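Local coordinates for mandelate racemase/muconate lactonizing protein (Thermobispora bispora, PDB 3VC5) that probably catalyses the magnesium-dependent dehydration of D-glucarate to 5-dehydro-4-deoxy-D-glucarate, the first step of D-glucarate degradation, at residues H115-S120 and T436-W441; E264-G269 and A274-E279; N287-T292 and R302-V307. One frame throughout, in Å; residues are numbered along the deposited sequence. Where two conformers were deposited one is given.

Contact 1: residues H115-S120 and T436-W441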
ATOM      1  N   HIS A 115      -3.397 -19.364  22.573  1.00 43.38           N
ATOM      2  CA  HIS A 115      -3.690 -20.457  21.628  1.00 41.92           C
ATOM      3  C   HIS A 115      -2.657 -20.479  20.529  1.00 37.43           C
ATOM      4  O   HIS A 115      -2.304 -21.535  20.014  1.00 43.06           O
ATOM      5  CB  HIS A 115      -5.116 -20.312  21.024  1.00 42.22           C
ATOM      6  CG  HIS A 115      -5.458 -18.911  20.586  1.00 36.73           C
ATOM      7  ND1 HIS A 115      -5.309 -18.473  19.283  1.00 39.64           N
ATOM      8  CD2 HIS A 115      -5.968 -17.862  21.281  1.00 39.33           C
ATOM      9  CE1 HIS A 115      -5.678 -17.205  19.205  1.00 41.85           C
ATOM     10  NE2 HIS A 115      -6.078 -16.809  20.407  1.00 33.06           N
ATOM     11  N   GLY A 116      -2.234 -19.289  20.119  1.00 33.72           N
ATOM     12  CA  GLY A 116      -1.189 -19.177  19.077  1.00 35.18           C
ATOM     13  C   GLY A 116      -1.668 -19.366  17.652  1.00 37.49           C
ATOM     14  O   GLY A 116      -0.819 -19.505  16.695  1.00 36.44           O
ATOM     15  N   LEU A 117      -3.001 -19.330  17.452  1.00 28.18           N
ATOM     16  CA  LEU A 117      -3.479 -19.681  16.116  1.00 26.63           C
ATOM     17  C   LEU A 117      -3.376 -18.544  15.098  1.00 24.91           C
ATOM     18  O   LEU A 117      -3.714 -18.731  13.912  1.00 27.47           O
ATOM     19  CB  LEU A 117      -4.890 -20.280  16.146  1.00 27.87           C
ATOM     20  CG  LEU A 117      -5.005 -21.559  16.978  1.00 26.76           C
ATOM     21  CD1 LEU A 117      -6.371 -22.170  16.816  1.00 37.53           C
ATOM     22  CD2 LEU A 117      -3.940 -22.594  16.600  1.00 34.94           C
ATOM     23  N   THR A 118      -2.940 -17.360  15.543  1.00 24.33           N
ATOM     24  CA  THR A 118      -2.568 -16.322  14.591  1.00 22.60           C
ATOM     25  C   THR A 118      -1.071 -15.947  14.706  1.00 23.72           C
ATOM     26  O   THR A 118      -0.684 -14.782  14.496  1.00 23.92           O
ATOM     27  CB  THR A 118      -3.442 -15.045  14.698  1.00 23.49           C
ATOM     28  OG1 THR A 118      -3.323 -14.468  16.008  1.00 27.46           O
ATOM     29  CG2 THR A 118      -4.927 -15.367  14.414  1.00 28.29           C
ATOM     30  N   GLY A 119      -0.245 -16.934  15.033  1.00 22.69           N
ATOM     31  CA  GLY A 119       1.206 -16.735  15.054  1.00 23.90           C
ATOM     32  C   GLY A 119       1.702 -15.981  16.272  1.00 22.20           C
ATOM     33  O   GLY A 119       0.952 -15.729  17.231  1.00 25.84           O
ATOM     34  N   SER A 120       2.981 -15.621  16.233  1.00 25.71           N
ATOM     35  CA  SER A 120       3.628 -14.987  17.370  0.50 22.50           C
ATOM     36  C   SER A 120       3.139 -13.574  17.623  1.00 22.82           C
ATOM     37  O   SER A 120       2.569 -12.921  16.746  1.00 26.54           O
ATOM     38  CB  SER A 120       5.148 -14.937  17.181  0.50 26.79           C
ATOM     39  OG  SER A 120       5.622 -16.136  16.625  0.50 33.31           O
ATOM     40  N   THR A 436      -1.673 -28.539  23.047  1.00 31.83           N
ATOM     41  CA  THR A 436      -1.809 -28.020  21.690  1.00 32.39           C
ATOM     42  C   THR A 436      -0.953 -28.836  20.733  1.00 33.69           C
ATOM     43  O   THR A 436       0.240 -29.080  20.994  1.00 36.71           O
ATOM     44  CB  THR A 436      -1.457 -26.521  21.636  1.00 32.14           C
ATOM     45  OG1 THR A 436      -2.414 -25.796  22.425  1.00 31.03           O
ATOM     46  CG2 THR A 436      -1.452 -25.988  20.179  1.00 30.86           C
ATOM     47  N   ARG A 437      -1.549 -29.273  19.630  1.00 33.26           N
ATOM     48  CA  ARG A 437      -0.815 -30.080  18.649  1.00 31.71           C
ATOM     49  C   ARG A 437       0.051 -29.181  17.780  1.00 31.30           C
ATOM     50  O   ARG A 437      -0.456 -28.325  17.080  1.00 34.45           O
ATOM     51  CB  ARG A 437      -1.792 -30.848  17.758  1.00 35.31           C
ATOM     52  CG  ARG A 437      -2.912 -31.551  18.495  1.00 36.89           C
ATOM     53  CD  ARG A 437      -2.391 -32.386  19.604  1.00 40.17           C
ATOM     54  NE  ARG A 437      -3.353 -33.412  19.992  1.00 46.91           N
ATOM     55  CZ  ARG A 437      -3.241 -34.160  21.083  1.00 50.94           C
ATOM     56  NH1 ARG A 437      -2.198 -33.995  21.893  1.00 55.79           N
ATOM     57  NH2 ARG A 437      -4.174 -35.067  21.361  1.00 55.26           N
ATOM     58  N   ARG A 438       1.364 -29.377  17.826  1.00 30.26           N
ATOM     59  CA  ARG A 438       2.294 -28.556  17.066  1.00 31.96           C
ATOM     60  C   ARG A 438       3.405 -29.515  16.614  1.00 32.43           C
ATOM     61  O   ARG A 438       4.208 -29.984  17.431  1.00 32.13           O
ATOM     62  CB  ARG A 438       2.830 -27.452  17.983  1.00 39.92           C
ATOM     63  CG  ARG A 438       3.520 -26.284  17.311  1.00 47.99           C
ATOM     64  CD  ARG A 438       2.592 -25.466  16.419  1.00 52.01           C
ATOM     65  NE  ARG A 438       1.408 -24.908  17.087  1.00 52.82           N
ATOM     66  CZ  ARG A 438       1.311 -23.662  17.550  1.00 55.37           C
ATOM     67  NH1 ARG A 438       2.345 -22.840  17.444  1.00 63.56           N
ATOM     68  NH2 ARG A 438       0.183 -23.237  18.127  1.00 47.39           N
ATOM     69  N   GLY A 439       3.438 -29.850  15.330  1.00 30.88           N
ATOM     70  CA  GLY A 439       4.417 -30.827  14.858  1.00 32.52           C
ATOM     71  C   GLY A 439       4.209 -32.178  15.537  1.00 31.04           C
ATOM     72  O   GLY A 439       5.178 -32.875  15.885  1.00 36.03           O
ATOM     73  N   PHE A 440       2.942 -32.542  15.726  1.00 32.36           N
ATOM     74  CA  PHE A 440       2.543 -33.684  16.549  1.00 34.39           C
ATOM     75  C   PHE A 440       2.378 -34.980  15.739  1.00 36.03           C
ATOM     76  O   PHE A 440       2.871 -36.017  16.149  1.00 40.84           O
ATOM     77  CB  PHE A 440       1.237 -33.348  17.307  1.00 35.12           C
ATOM     78  CG  PHE A 440       0.718 -34.463  18.192  1.00 35.36           C
ATOM     79  CD1 PHE A 440       1.275 -34.694  19.442  1.00 37.86           C
ATOM     80  CD2 PHE A 440      -0.356 -35.253  17.782  1.00 38.08           C
ATOM     81  CE1 PHE A 440       0.802 -35.725  20.267  1.00 43.20           C
ATOM     82  CE2 PHE A 440      -0.852 -36.283  18.596  1.00 41.15           C
ATOM     83  CZ  PHE A 440      -0.269 -36.521  19.844  1.00 47.47           C
ATOM     84  N   TRP A 441       1.668 -34.918  14.610  1.00 33.12           N
ATOM     85  CA  TRP A 441       1.522 -36.082  13.720  1.00 32.95           C
ATOM     86  C   TRP A 441       2.492 -36.024  12.573  1.00 34.60           C
ATOM     87  O   TRP A 441       2.806 -34.945  12.057  1.00 30.72           O
ATOM     88  CB  TRP A 441       0.125 -36.174  13.104  1.00 35.00           C
ATOM     89  CG  TRP A 441      -0.955 -36.590  14.050  1.00 35.72           C
ATOM     90  CD1 TRP A 441      -1.238 -37.864  14.533  1.00 40.66           C
ATOM     91  CD2 TRP A 441      -1.909 -35.721  14.625  1.00 37.14           C
ATOM     92  NE1 TRP A 441      -2.330 -37.807  15.378  1.00 40.33           N
ATOM     93  CE2 TRP A 441      -2.755 -36.499  15.447  1.00 40.37           C
ATOM     94  CE3 TRP A 441      -2.137 -34.342  14.523  1.00 32.17           C
ATOM     95  CZ2 TRP A 441      -3.817 -35.937  16.154  1.00 37.11           C
ATOM     96  CZ3 TRP A 441      -3.177 -33.791  15.223  1.00 37.46           C
ATOM     97  CH2 TRP A 441      -4.008 -34.584  16.035  1.00 42.43           C
ATOM     98  OXT TRP A 441       2.935 -37.087  12.115  1.00 38.74           O
TER
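Two bends carry the guanidinium of Arg438 to the backbone of His115 and Gly116. CG stands anti to the backbone N (chi1 -164°), and turns at chi2 and chi3 then fold the chain so that NH2 leads toward the turn across from it. There NH2 lies 3.6 Å from His115 O, which sits at the edge of the guanidinium, near its plane. Gly116 O approaches obliquely, 4.1 Å from NH2 of Arg438. These separations are too long to count as hydrogen bonds, yet a positive group beside two carbonyl oxygens is likely to be electrostatically welcome. Leu117 adds a loose van der Waals contact, its CD2 4.4 Å from Arg438 NH2. The contact is small and rests chiefly on this single arginine.

The surface that receives it is shaped from within. Gly116 to Gly119 form a type I beta turn, closed by the bond from Gly119 N to Gly116 O at 3.1 Å. His115 turns its ring back on its own chain, so that ND1 accepts the amide of Leu117: N to ND1 is 3.1 Å and the bond is nearly straight (164°), although the donor is tilted 29° out of the imidazole plane. Asp113 grips the amides of His115 and Gly116 as well. On the other side, the tail is moored by backbone bonds from Gly439 and Phe440 to Ala242 and Ala243.

Here a loop of the N-terminal capping domain meets the C-terminal tail beside the active site. The side chain of Leu117 is about 4 Å from a bound phosphate and about 5 Å from that of Lys211, a predicted proton acceptor. Closure of the barrel mouth by such capping loops is characteristic of the enolase superfamily.

Contact 2: residues E264-G269 and A274-E279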
ATOM      1  N   GLU A 264      -3.196 -25.195   4.156  1.00 23.80           N
ATOM      2  CA  GLU A 264      -2.984 -24.039   5.023  1.00 21.52           C
ATOM      3  C   GLU A 264      -2.266 -24.457   6.303  1.00 22.73           C
ATOM      4  O   GLU A 264      -2.752 -25.321   7.035  1.00 25.25           O
ATOM      5  CB  GLU A 264      -4.364 -23.475   5.371  1.00 23.64           C
ATOM      6  CG  GLU A 264      -4.351 -22.205   6.144  1.00 26.22           C
ATOM      7  CD  GLU A 264      -5.764 -21.673   6.316  1.00 29.39           C
ATOM      8  OE1 GLU A 264      -6.553 -21.775   5.365  1.00 30.70           O
ATOM      9  OE2 GLU A 264      -6.076 -21.152   7.390  1.00 31.30           O
ATOM     10  N   ASP A 265      -1.086 -23.879   6.559  1.00 23.59           N
ATOM     11  CA  ASP A 265      -0.354 -24.168   7.809  1.00 23.13           C
ATOM     12  C   ASP A 265      -0.256 -25.639   8.193  1.00 22.56           C
ATOM     13  O   ASP A 265      -0.647 -26.035   9.290  1.00 23.95           O
ATOM     14  CB  ASP A 265      -0.976 -23.379   8.960  1.00 21.93           C
ATOM     15  CG  ASP A 265      -0.649 -21.902   8.842  1.00 23.23           C
ATOM     16  OD1 ASP A 265       0.558 -21.598   8.567  1.00 22.13           O
ATOM     17  OD2 ASP A 265      -1.573 -21.067   8.968  1.00 22.68           O
ATOM     18  N   PRO A 266       0.289 -26.468   7.286  1.00 21.40           N
ATOM     19  CA  PRO A 266       0.448 -27.867   7.719  1.00 23.12           C
ATOM     20  C   PRO A 266       1.463 -28.046   8.878  1.00 24.13           C
ATOM     21  O   PRO A 266       1.302 -28.941   9.706  1.00 24.84           O
ATOM     22  CB  PRO A 266       0.945 -28.564   6.443  1.00 26.56           C
ATOM     23  CG  PRO A 266       1.524 -27.471   5.610  1.00 27.58           C
ATOM     24  CD  PRO A 266       0.686 -26.264   5.883  1.00 24.07           C
ATOM     25  N   THR A 267       2.485 -27.199   8.948  1.00 23.94           N
ATOM     26  CA  THR A 267       3.613 -27.472   9.825  1.00 22.82           C
ATOM     27  C   THR A 267       4.126 -26.142  10.401  1.00 22.57           C
ATOM     28  O   THR A 267       3.935 -25.086   9.778  1.00 25.25           O
ATOM     29  CB  THR A 267       4.728 -28.201   9.004  1.00 25.61           C
ATOM     30  OG1 THR A 267       5.660 -28.882   9.869  1.00 27.12           O
ATOM     31  CG2 THR A 267       5.484 -27.217   8.100  1.00 27.31           C
ATOM     32  N   PRO A 268       4.792 -26.179  11.566  1.00 25.54           N
ATOM     33  CA  PRO A 268       5.164 -24.898  12.164  1.00 24.35           C
ATOM     34  C   PRO A 268       6.417 -24.276  11.593  1.00 22.99           C
ATOM     35  O   PRO A 268       7.384 -24.987  11.262  1.00 27.58           O
ATOM     36  CB  PRO A 268       5.424 -25.232  13.644  1.00 26.78           C
ATOM     37  CG  PRO A 268       5.504 -26.701  13.717  1.00 27.89           C
ATOM     38  CD  PRO A 268       4.919 -27.309  12.506  1.00 27.04           C
ATOM     39  N   GLY A 269       6.419 -22.949  11.506  1.00 23.31           N
ATOM     40  CA  GLY A 269       7.642 -22.199  11.166  1.00 23.81           C
ATOM     41  C   GLY A 269       7.857 -21.925   9.695  1.00 25.36           C
ATOM     42  O   GLY A 269       7.470 -22.718   8.829  1.00 23.32           O
ATOM     43  N   ALA A 274       8.556 -23.859   4.275  1.00 26.14           N
ATOM     44  CA  ALA A 274       9.280 -23.741   2.997  1.00 25.75           C
ATOM     45  C   ALA A 274       9.693 -25.131   2.483  1.00 24.40           C
ATOM     46  O   ALA A 274       9.619 -25.400   1.296  1.00 27.07           O
ATOM     47  CB  ALA A 274      10.483 -22.852   3.142  1.00 25.37           C
ATOM     48  N   ARG A 275      10.122 -25.996   3.377  1.00 25.31           N
ATOM     49  CA  ARG A 275      10.502 -27.349   3.006  1.00 26.39           C
ATOM     50  C   ARG A 275       9.339 -28.151   2.516  1.00 27.94           C
ATOM     51  O   ARG A 275       9.473 -28.873   1.573  1.00 29.53           O
ATOM     52  CB  ARG A 275      11.161 -28.065   4.148  1.00 27.62           C
ATOM     53  CG  ARG A 275      12.411 -27.410   4.569  1.00 31.66           C
ATOM     54  CD  ARG A 275      13.297 -28.323   5.264  1.00 37.70           C
ATOM     55  NE  ARG A 275      12.972 -28.627   6.625  1.00 50.03           N
ATOM     56  CZ  ARG A 275      12.928 -29.861   7.107  1.00 55.30           C
ATOM     57  NH1 ARG A 275      12.662 -30.080   8.354  1.00 56.84           N
ATOM     58  NH2 ARG A 275      13.143 -30.897   6.339  1.00 59.15           N
ATOM     59  N   VAL A 276       8.194 -28.014   3.164  1.00 26.35           N
ATOM     60  CA  VAL A 276       6.975 -28.680   2.674  1.00 26.86           C
ATOM     61  C   VAL A 276       6.561 -28.127   1.309  1.00 27.92           C
ATOM     62  O   VAL A 276       6.242 -28.894   0.376  1.00 29.81           O
ATOM     63  CB  VAL A 276       5.816 -28.555   3.705  1.00 25.11           C
ATOM     64  CG1 VAL A 276       4.476 -29.072   3.129  1.00 28.05           C
ATOM     65  CG2 VAL A 276       6.179 -29.288   5.003  1.00 25.26           C
ATOM     66  N   ALA A 277       6.577 -26.800   1.170  1.00 26.49           N
ATOM     67  CA  ALA A 277       6.052 -26.179  -0.042  1.00 25.62           C
ATOM     68  C   ALA A 277       6.787 -26.655  -1.291  1.00 26.58           C
ATOM     69  O   ALA A 277       6.202 -26.789  -2.369  1.00 29.21           O
ATOM     70  CB  ALA A 277       6.111 -24.665   0.057  1.00 25.90           C
ATOM     71  N   ALA A 278       8.083 -26.895  -1.139  1.00 28.29           N
ATOM     72  CA  ALA A 278       8.936 -27.319  -2.239  1.00 31.55           C
ATOM     73  C   ALA A 278       8.625 -28.746  -2.689  1.00 32.08           C
ATOM     74  O   ALA A 278       9.044 -29.170  -3.782  1.00 37.45           O
ATOM     75  CB  ALA A 278      10.410 -27.199  -1.825  1.00 33.05           C
ATOM     76  N   GLU A 279       7.898 -29.494  -1.859  1.00 31.13           N
ATOM     77  CA  GLU A 279       7.712 -30.950  -2.117  1.00 30.53           C
ATOM     78  C   GLU A 279       6.240 -31.394  -2.255  1.00 30.42           C
ATOM     79  O   GLU A 279       5.948 -32.600  -2.376  1.00 36.17           O
ATOM     80  CB  GLU A 279       8.390 -31.767  -1.023  1.00 31.65           C
ATOM     81  CG  GLU A 279       9.905 -31.588  -1.001  1.00 36.23           C
ATOM     82  CD  GLU A 279      10.571 -32.159  -2.239  1.00 50.22           C
ATOM     83  OE1 GLU A 279       9.882 -32.845  -3.033  1.00 52.38           O
ATOM     84  OE2 GLU A 279      11.785 -31.922  -2.425  1.00 58.14           O
TER
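Val276 reaches across from its helix and divides its two methyl groups between Pro266 and Thr267. CG2 meets CG2 of Thr267 at 3.8 Å, while CG1 lies 4.2 Å from CG of Pro266. In both pairs the side chains overlap along their flanks, pointing opposite ways, so the valine lies alongside its partners. The torsion of Val276 accounts for the division: CG1 is anti to the backbone N (chi1 172°) and CG2 sits beside that N, which sends the two branches to different residues of the loop. The backbones themselves stay well apart, with CA of Thr267 and CA of Val276 separated by 8.0 Å.

Thr267 illustrates how a branched polar residue can serve two environments. Its methyl packs on the valine, whereas OG1, anti to the backbone N, is hydrogen-bonded to Trp244 O; a buried hydroxyl is thereby satisfied, and the bond restrains chi1, which keeps CG2 turned to the valine. Pro266 is held in turn by Trp244, Ser249 and Met273. One step earlier, Asp265 adopts a left-handed backbone conformation and directs its carboxylate to the end of the next strand and the residue after it, OD1 bonding to Thr286 OG1 and OD2 to Asn287 N. These bonds restrain the start of the loop directly behind Glu264, a magnesium ligand of this protein whose OE2 forms a salt bridge with Lys209.

The wider setting is the connection from strand 262-264 into helix 270-277. The strand delivers the metal ligand, the loop passes over Pro266 and Thr267, and Gly269 takes the N-cap position of the helix, which brings Val276 back toward them. Ser249 of helix 246-255 touches all three contact residues, and Leu284 of strand 284-286 packs against Val276.

Contact 3: residues N287-T292 and R302-V307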
ATOM      1  N   ASN A 287      -1.783 -18.275   8.146  1.00 19.09           N
ATOM      2  CA  ASN A 287      -2.032 -17.131   9.037  1.00 19.87           C
ATOM      3  C   ASN A 287      -1.293 -17.345  10.358  1.00 19.80           C
ATOM      4  O   ASN A 287      -1.762 -16.910  11.420  1.00 20.82           O
ATOM      5  CB  ASN A 287      -3.531 -16.916   9.300  1.00 19.48           C
ATOM      6  CG  ASN A 287      -4.255 -18.191   9.759  1.00 22.65           C
ATOM      7  OD1 ASN A 287      -4.991 -18.787   8.976  1.00 24.35           O
ATOM      8  ND2 ASN A 287      -4.090 -18.587  11.028  1.00 21.99           N
ATOM      9  N   MET A 288      -0.116 -17.994  10.279  1.00 19.91           N
ATOM     10  CA  MET A 288       0.680 -18.320  11.478  1.00 19.01           C
ATOM     11  C   MET A 288       2.121 -17.935  11.363  1.00 20.42           C
ATOM     12  O   MET A 288       2.648 -17.410  12.331  1.00 24.12           O
ATOM     13  CB  MET A 288       0.595 -19.813  11.874  1.00 21.35           C
ATOM     14  CG  MET A 288      -0.840 -20.230  12.242  1.00 20.88           C
ATOM     15  SD  MET A 288      -0.975 -22.003  12.623  1.00 25.37           S
ATOM     16  CE  MET A 288      -0.101 -22.129  14.188  1.00 26.79           C
ATOM     17  N   CYS A 289       2.764 -18.187  10.220  1.00 20.18           N
ATOM     18  CA  CYS A 289       4.204 -17.891  10.127  1.00 20.85           C
ATOM     19  C   CYS A 289       4.465 -16.540   9.452  1.00 21.10           C
ATOM     20  O   CYS A 289       5.590 -16.077   9.414  1.00 22.09           O
ATOM     21  CB  CYS A 289       4.960 -19.049   9.421  1.00 22.62           C
ATOM     22  SG  CYS A 289       4.683 -19.243   7.628  1.00 24.55           S
ATOM     23  N   VAL A 290       3.428 -15.956   8.843  1.00 19.53           N
ATOM     24  CA  VAL A 290       3.500 -14.579   8.317  1.00 19.70           C
ATOM     25  C   VAL A 290       2.271 -13.834   8.805  1.00 20.17           C
ATOM     26  O   VAL A 290       1.155 -14.068   8.273  1.00 20.90           O
ATOM     27  CB  VAL A 290       3.528 -14.570   6.770  1.00 21.08           C
ATOM     28  CG1 VAL A 290       3.617 -13.142   6.222  1.00 21.05           C
ATOM     29  CG2 VAL A 290       4.704 -15.428   6.250  1.00 24.90           C
ATOM     30  N   VAL A 291       2.448 -13.000   9.835  1.00 21.83           N
ATOM     31  CA  VAL A 291       1.290 -12.381  10.497  1.00 19.69           C
ATOM     32  C   VAL A 291       1.533 -10.903  10.812  1.00 20.25           C
ATOM     33  O   VAL A 291       0.725 -10.266  11.478  1.00 22.11           O
ATOM     34  CB  VAL A 291       0.833 -13.166  11.773  1.00 19.29           C
ATOM     35  CG1 VAL A 291       0.353 -14.587  11.400  1.00 21.11           C
ATOM     36  CG2 VAL A 291       1.979 -13.241  12.761  1.00 20.71           C
ATOM     37  N   THR A 292       2.687 -10.380  10.384  1.00 19.98           N
ATOM     38  CA  THR A 292       2.975  -8.965  10.618  1.00 20.08           C
ATOM     39  C   THR A 292       4.019  -8.563   9.559  1.00 20.69           C
ATOM     40  O   THR A 292       4.670  -9.435   8.990  1.00 20.87           O
ATOM     41  CB  THR A 292       3.461  -8.744  12.087  1.00 18.66           C
ATOM     42  OG1 THR A 292       3.470  -7.346  12.359  1.00 20.26           O
ATOM     43  CG2 THR A 292       4.867  -9.290  12.333  1.00 21.46           C
ATOM     44  N   ARG A 302      12.438 -17.350   1.605  1.00 26.92           N
ATOM     45  CA  ARG A 302      12.300 -18.822   1.734  1.00 27.05           C
ATOM     46  C   ARG A 302      11.110 -19.419   0.986  1.00 26.99           C
ATOM     47  O   ARG A 302      11.080 -20.633   0.682  1.00 27.78           O
ATOM     48  CB  ARG A 302      12.162 -19.216   3.205  1.00 27.69           C
ATOM     49  CG  ARG A 302      13.386 -18.962   4.073  1.00 29.72           C
ATOM     50  CD  ARG A 302      14.609 -19.795   3.642  1.00 30.25           C
ATOM     51  NE  ARG A 302      14.337 -21.241   3.523  1.00 31.03           N
ATOM     52  CZ  ARG A 302      14.285 -22.101   4.544  1.00 29.29           C
ATOM     53  NH1 ARG A 302      14.470 -21.685   5.802  1.00 31.01           N
ATOM     54  NH2 ARG A 302      14.054 -23.408   4.309  1.00 33.78           N
ATOM     55  N   ARG A 303      10.117 -18.586   0.717  1.00 26.96           N
ATOM     56  CA  ARG A 303       8.877 -19.026   0.063  1.00 25.83           C
ATOM     57  C   ARG A 303       8.158 -20.150   0.830  1.00 24.91           C
ATOM     58  O   ARG A 303       7.918 -21.236   0.301  1.00 26.70           O
ATOM     59  CB  ARG A 303       9.131 -19.390  -1.406  1.00 28.45           C
ATOM     60  CG  ARG A 303       9.619 -18.199  -2.251  1.00 34.04           C
ATOM     61  CD  ARG A 303       8.435 -17.303  -2.670  1.00 53.07           C
ATOM     62  NE  ARG A 303       8.810 -15.987  -3.213  1.00 53.55           N
ATOM     63  CZ  ARG A 303       7.938 -15.174  -3.814  1.00 53.66           C
ATOM     64  NH1 ARG A 303       6.672 -15.568  -3.955  1.00 45.62           N
ATOM     65  NH2 ARG A 303       8.314 -13.979  -4.283  1.00 40.77           N
ATOM     66  N   PRO A 304       7.780 -19.874   2.086  1.00 23.87           N
ATOM     67  CA  PRO A 304       6.958 -20.831   2.837  1.00 25.19           C
ATOM     68  C   PRO A 304       5.526 -20.886   2.289  1.00 23.30           C
ATOM     69  O   PRO A 304       4.793 -21.832   2.574  1.00 25.20           O
ATOM     70  CB  PRO A 304       6.932 -20.228   4.242  1.00 21.56           C
ATOM     71  CG  PRO A 304       7.081 -18.734   4.014  1.00 21.97           C
ATOM     72  CD  PRO A 304       8.031 -18.625   2.840  1.00 23.07           C
ATOM     73  N   ILE A 305       5.116 -19.864   1.548  1.00 23.84           N
ATOM     74  CA  ILE A 305       3.707 -19.782   1.125  1.00 24.21           C
ATOM     75  C   ILE A 305       3.554 -19.281  -0.294  1.00 25.86           C
ATOM     76  O   ILE A 305       4.390 -18.536  -0.808  1.00 28.48           O
ATOM     77  CB  ILE A 305       2.866 -18.883   2.032  1.00 25.46           C
ATOM     78  CG1 ILE A 305       3.372 -17.435   1.923  1.00 23.84           C
ATOM     79  CG2 ILE A 305       2.835 -19.445   3.475  1.00 26.08           C
ATOM     80  CD1 ILE A 305       2.597 -16.400   2.749  1.00 24.31           C
ATOM     81  N   GLY A 306       2.445 -19.695  -0.907  1.00 26.21           N
ATOM     82  CA  GLY A 306       1.979 -19.117  -2.129  1.00 28.37           C
ATOM     83  C   GLY A 306       0.764 -18.238  -1.868  1.00 26.50           C
ATOM     84  O   GLY A 306       0.382 -17.452  -2.747  1.00 29.06           O
ATOM     85  N   VAL A 307       0.140 -18.377  -0.686  1.00 24.64           N
ATOM     86  CA  VAL A 307      -1.089 -17.647  -0.338  1.00 25.29           C
ATOM     87  C   VAL A 307      -0.984 -17.104   1.092  1.00 22.22           C
ATOM     88  O   VAL A 307      -0.710 -17.868   2.028  1.00 23.74           O
ATOM     89  CB  VAL A 307      -2.333 -18.556  -0.424  1.00 25.31           C
ATOM     90  CG1 VAL A 307      -3.592 -17.760  -0.092  1.00 26.91           C
ATOM     91  CG2 VAL A 307      -2.449 -19.194  -1.815  1.00 27.68           C
TER
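Cys289 and Val290 present their side chains side by side to Pro304 and Ile305. The CB-SG bond of Cys289 and the CA-CB bond of Val290 run in much the same direction, and SG of Cys289 lies 4.1 Å from CG2 of Val290. Opposite them, Pro304 offers one border of its ring: CB is 4.2 Å from Cys289 SG, with CG of the proline only slightly farther from that sulfur. SG gets there because it stands between the backbone N and the carbonyl carbon (chi1 71°).

Ile305 is turned differently. Its branch from CB to CD1 is extended and runs roughly at right angles to the CA-CB bond of Val290, so that CD1 comes within 4.2 Å of Val290 CG2. Thus one pair meets sulfur to ring and the other methyl to methyl, all of it apolar packing without a hydrogen bond across.

Features on each flank position the two pairs. Thr286 OG1 is hydrogen-bonded to the amides of Met288 and Cys289, steadying the bend just after Asn287, a magnesium ligand of this protein. On the other side, Arg303 leaves helix 296-302 with positive phi (57°), a change of course after which the CB atoms of Pro304 and Ile305 point toward 287-292.

The contact therefore joins the loops that flank helix 296-302: residues 287-292 follow strand 284-286, and the segment 302-307 leads into strand 307-310. Ala299 of helix 296-302 touches Val290 and Pro304, Met273 of helix 270-277 packs on Pro304 and Ile305, and Trp315 of helix 312-315 lies against Val290.

Overall arrangement
From the N terminus, the chain first lays down 115-120 in the capping domain, and this half of contact 1 waits until the last residues, 436-441, return to it. Within that long span lie the two short loops. Contact 2 closes a short loop that takes in most of helix 270-277, and contact 3 then closes around helix 296-302, in series and without crossing. They abut where Ala274 CB meets Arg302 O. Contact 1 touches both: Arg438 packs on Pro268, and Leu117 O lies by Asn287 ND2. The cap loop and the barrel loops thus meet at the magnesium-binding site, with the C-terminal tail packed outside them.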